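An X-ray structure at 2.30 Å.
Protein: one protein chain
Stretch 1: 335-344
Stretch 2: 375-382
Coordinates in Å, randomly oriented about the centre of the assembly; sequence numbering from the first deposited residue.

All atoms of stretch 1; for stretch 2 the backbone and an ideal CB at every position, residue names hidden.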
# COMPACT_ATOMS: atom_id res chain seq x y z
N ASP A 335 2.33 7.66 -26.93
CA ASP A 335 3.76 7.59 -27.25
C ASP A 335 4.54 8.38 -26.20
O ASP A 335 4.12 9.46 -25.78
CB ASP A 335 4.04 8.19 -28.63
CG ASP A 335 3.29 7.47 -29.75
OD1 ASP A 335 2.85 8.15 -30.71
OD2 ASP A 335 3.09 6.25 -29.78
N ILE A 336 5.68 7.83 -25.77
CA ILE A 336 6.62 8.54 -24.91
C ILE A 336 7.96 8.66 -25.63
O ILE A 336 8.79 7.76 -25.53
CB ILE A 336 6.83 7.81 -23.56
CG1 ILE A 336 5.50 7.39 -22.94
CG2 ILE A 336 7.58 8.73 -22.58
CD1 ILE A 336 5.64 6.41 -21.80
N PRO A 337 8.19 9.76 -26.35
CA PRO A 337 9.52 10.02 -26.89
C PRO A 337 10.51 10.27 -25.75
O PRO A 337 10.13 10.85 -24.74
CB PRO A 337 9.33 11.27 -27.76
CG PRO A 337 8.06 11.89 -27.31
CD PRO A 337 7.22 10.80 -26.72
N SER A 338 11.75 9.82 -25.92
CA SER A 338 12.73 9.83 -24.84
C SER A 338 14.12 10.20 -25.32
O SER A 338 14.56 9.77 -26.39
CB SER A 338 12.78 8.46 -24.15
OG SER A 338 11.50 8.04 -23.73
N GLN A 339 14.81 11.00 -24.52
CA GLN A 339 16.18 11.40 -24.79
C GLN A 339 17.12 10.24 -24.50
O GLN A 339 17.02 9.60 -23.45
CB GLN A 339 16.55 12.60 -23.91
CG GLN A 339 17.68 13.45 -24.45
CD GLN A 339 18.01 14.62 -23.53
OE1 GLN A 339 17.14 15.11 -22.81
NE2 GLN A 339 19.26 15.07 -23.57
N LEU A 340 18.02 9.97 -25.44
CA LEU A 340 19.11 9.02 -25.21
C LEU A 340 20.10 9.67 -24.25
O LEU A 340 20.35 10.87 -24.32
CB LEU A 340 19.80 8.63 -26.51
CG LEU A 340 19.05 7.66 -27.43
CD1 LEU A 340 19.79 7.48 -28.75
CD2 LEU A 340 18.84 6.31 -26.75
N GLY A 341 20.66 8.86 -23.35
CA GLY A 341 21.52 9.36 -22.29
C GLY A 341 20.79 9.82 -21.04
O GLY A 341 21.45 10.18 -20.06
N ARG A 342 19.46 9.80 -21.04
CA ARG A 342 18.67 10.22 -19.88
C ARG A 342 17.68 9.14 -19.44
O ARG A 342 16.94 8.58 -20.25
CB ARG A 342 17.91 11.52 -20.18
CG ARG A 342 18.79 12.69 -20.64
CD ARG A 342 19.83 13.13 -19.62
NE ARG A 342 19.20 13.64 -18.40
CZ ARG A 342 18.72 14.87 -18.25
NH1 ARG A 342 18.79 15.77 -19.23
NH2 ARG A 342 18.18 15.21 -17.09
N TYR A 343 17.69 8.87 -18.14
CA TYR A 343 16.82 7.87 -17.53
C TYR A 343 15.51 8.54 -17.13
O TYR A 343 15.47 9.31 -16.18
CB TYR A 343 17.52 7.27 -16.30
CG TYR A 343 16.92 5.99 -15.79
CD1 TYR A 343 15.90 6.01 -14.84
CD2 TYR A 343 17.38 4.76 -16.23
CE1 TYR A 343 15.35 4.83 -14.36
CE2 TYR A 343 16.84 3.57 -15.76
CZ TYR A 343 15.82 3.61 -14.83
OH TYR A 343 15.28 2.44 -14.35
N GLU A 344 14.44 8.23 -17.87
CA GLU A 344 13.17 8.94 -17.73
C GLU A 344 12.33 8.40 -16.58
O GLU A 344 12.03 7.21 -16.52
CB GLU A 344 12.33 8.84 -19.02
CG GLU A 344 13.09 8.89 -20.34
CD GLU A 344 13.75 10.22 -20.60
OE1 GLU A 344 13.42 11.21 -19.91
OE2 GLU A 344 14.61 10.28 -21.51
N UNK A 375 4.64 5.03 -11.83
CA UNK A 375 5.68 5.53 -12.71
C UNK A 375 6.29 4.45 -13.59
O UNK A 375 6.27 3.27 -13.26
CB UNK A 375 6.78 6.19 -11.88
N UNK A 376 6.80 4.90 -14.72
CA UNK A 376 7.48 4.06 -15.68
C UNK A 376 8.92 4.55 -15.79
O UNK A 376 9.17 5.75 -15.80
CB UNK A 376 6.77 4.08 -17.04
N UNK A 377 9.86 3.62 -15.88
CA UNK A 377 11.26 3.96 -16.05
C UNK A 377 11.72 3.56 -17.44
O UNK A 377 11.53 2.42 -17.86
CB UNK A 377 12.12 3.28 -14.98
N UNK A 378 12.30 4.52 -18.16
CA UNK A 378 12.84 4.29 -19.50
C UNK A 378 14.36 4.44 -19.42
O UNK A 378 14.85 5.54 -19.17
CB UNK A 378 12.24 5.26 -20.52
N UNK A 379 15.11 3.36 -19.62
CA UNK A 379 16.58 3.42 -19.61
C UNK A 379 17.18 4.38 -20.65
O UNK A 379 16.49 4.85 -21.56
CB UNK A 379 17.14 2.02 -19.85
N UNK A 380 18.47 4.63 -20.50
CA UNK A 380 19.21 5.61 -21.30
C UNK A 380 19.33 5.20 -22.76
O UNK A 380 19.33 6.05 -23.64
CB UNK A 380 20.61 5.82 -20.71
N UNK A 381 19.43 3.89 -23.00
CA UNK A 381 19.61 3.36 -24.35
C UNK A 381 18.31 3.19 -25.15
O UNK A 381 18.29 2.51 -26.18
CB UNK A 381 20.32 2.01 -24.26
N UNK A 382 17.22 3.80 -24.67
CA UNK A 382 15.92 3.71 -25.32
C UNK A 382 15.48 5.08 -25.83
O UNK A 382 15.57 6.08 -25.11
CB UNK A 382 14.88 3.14 -24.36

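Position 375 lies within a strand that begins earlier in the chain, and nothing of stretch 1 comes within 5.5 Å of its ideal CB, so this contact hardly constrains the choice. It is Tyr375, whose hydroxyl is satisfied elsewhere in the structure.

At 376 the CA-to-CB bond points sideways, and the ideal CB stands 5.4 Å from Ile336 CD1. A small side chain would fall short of that methyl; a branched or long apolar one could reach it. Leu376 does, bringing its CD2 to 3.4 Å from Ile336 CD1.

Position 377 offers a clearer cue. Its ideal CB is 3.3 Å from Tyr343 OH, a hydroxyl with a proton to give, so an acceptor such as Asp, Glu, Asn or Gln would suit. The residue is Glu377: Tyr343 OH donates to Glu377 OE1 at 2.7 Å, near the plane of the tyrosine ring.

Position 378 is paired with Glu344 in an antiparallel bridge, Glu344 N to the O of 378 at 3.0 Å and the N of 378 to Glu344 O at 3.2 Å. The ideal CB lies 3.7 Å from Glu344 CG and shares that residue's sheet face, with Ser338 OG 4.3 Å away. The extended angles, the CG methylene of Glu344 and the Ile336 methyl further off, 6.2 Å from the ideal CB to Ile336 CG2, favour Val or Ile, and the longer Ile can cross that gap. Ile378 is found; its CD1 reaches 3.7 Å from Ile336 CG2 and 3.4 Å from Ser338 OG.

At 379, phi near -58° and psi near 169° allow proline, the CB points away, and the bridge asks for no amide here. Many residues would fit. Pro379 sets its CB 4.4 Å from Tyr343 CE2, a loose apolar contact, and opens a type I turn.

The ideal CB of 380 sits 4.0 Å from Gly341 CA, beside the turn at Gly341, whose positive phi by itself calls for glycine. Medium polar residues would suit. Glu380 runs alongside, with OE1 3.8 Å from Tyr343 CD2, at the ring edge; its carbonyl does more, since Gly341 N donates to Glu380 O at 3.1 Å.

At 381 the CB points away, and the third place of the type I turn commonly takes Asp, Asn or Ser. Asp381 makes its contact through the backbone, Leu340 CD2 lying 3.5 Å from Asp381 C.

Position 382 also points away, with nothing of stretch 1 within 5.5 Å of its ideal CB, leaving the choice open. In Ser382 the backbone makes the contact, its O 3.8 Å from Ser338 CB.

Stretch 2 (375-382) YLEIPEDS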
# COMPACT_ATOMS: atom_id res chain seq x y z
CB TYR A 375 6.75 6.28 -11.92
CG TYR A 375 7.55 5.47 -10.92
CD1 TYR A 375 8.77 4.90 -11.26
CD2 TYR A 375 7.10 5.32 -9.61
CE1 TYR A 375 9.52 4.19 -10.33
CE2 TYR A 375 7.84 4.61 -8.67
CZ TYR A 375 9.05 4.04 -9.04
OH TYR A 375 9.78 3.33 -8.12
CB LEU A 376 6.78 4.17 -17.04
CG LEU A 376 7.54 3.70 -18.28
CD1 LEU A 376 7.75 2.20 -18.23
CD2 LEU A 376 6.80 4.10 -19.53
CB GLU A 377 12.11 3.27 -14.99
CG GLU A 377 11.87 3.79 -13.58
CD GLU A 377 12.33 2.81 -12.52
OE1 GLU A 377 13.55 2.75 -12.25
OE2 GLU A 377 11.47 2.10 -11.96
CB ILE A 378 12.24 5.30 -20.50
CG1 ILE A 378 10.71 5.26 -20.44
CG2 ILE A 378 12.74 5.00 -21.92
CD1 ILE A 378 10.02 6.35 -21.23
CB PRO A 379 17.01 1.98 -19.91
CG PRO A 379 15.84 1.14 -19.56
CD PRO A 379 14.63 1.98 -19.83
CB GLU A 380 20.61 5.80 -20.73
CG GLU A 380 20.64 6.42 -19.34
CD GLU A 380 20.84 5.41 -18.22
OE1 GLU A 380 20.49 4.22 -18.38
OE2 GLU A 380 21.35 5.81 -17.15
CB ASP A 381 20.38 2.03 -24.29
CG ASP A 381 19.61 0.93 -23.57
OD1 ASP A 381 18.58 1.21 -22.93
OD2 ASP A 381 19.98 -0.27 -23.59
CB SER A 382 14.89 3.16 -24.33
OG SER A 382 13.57 3.42 -24.76
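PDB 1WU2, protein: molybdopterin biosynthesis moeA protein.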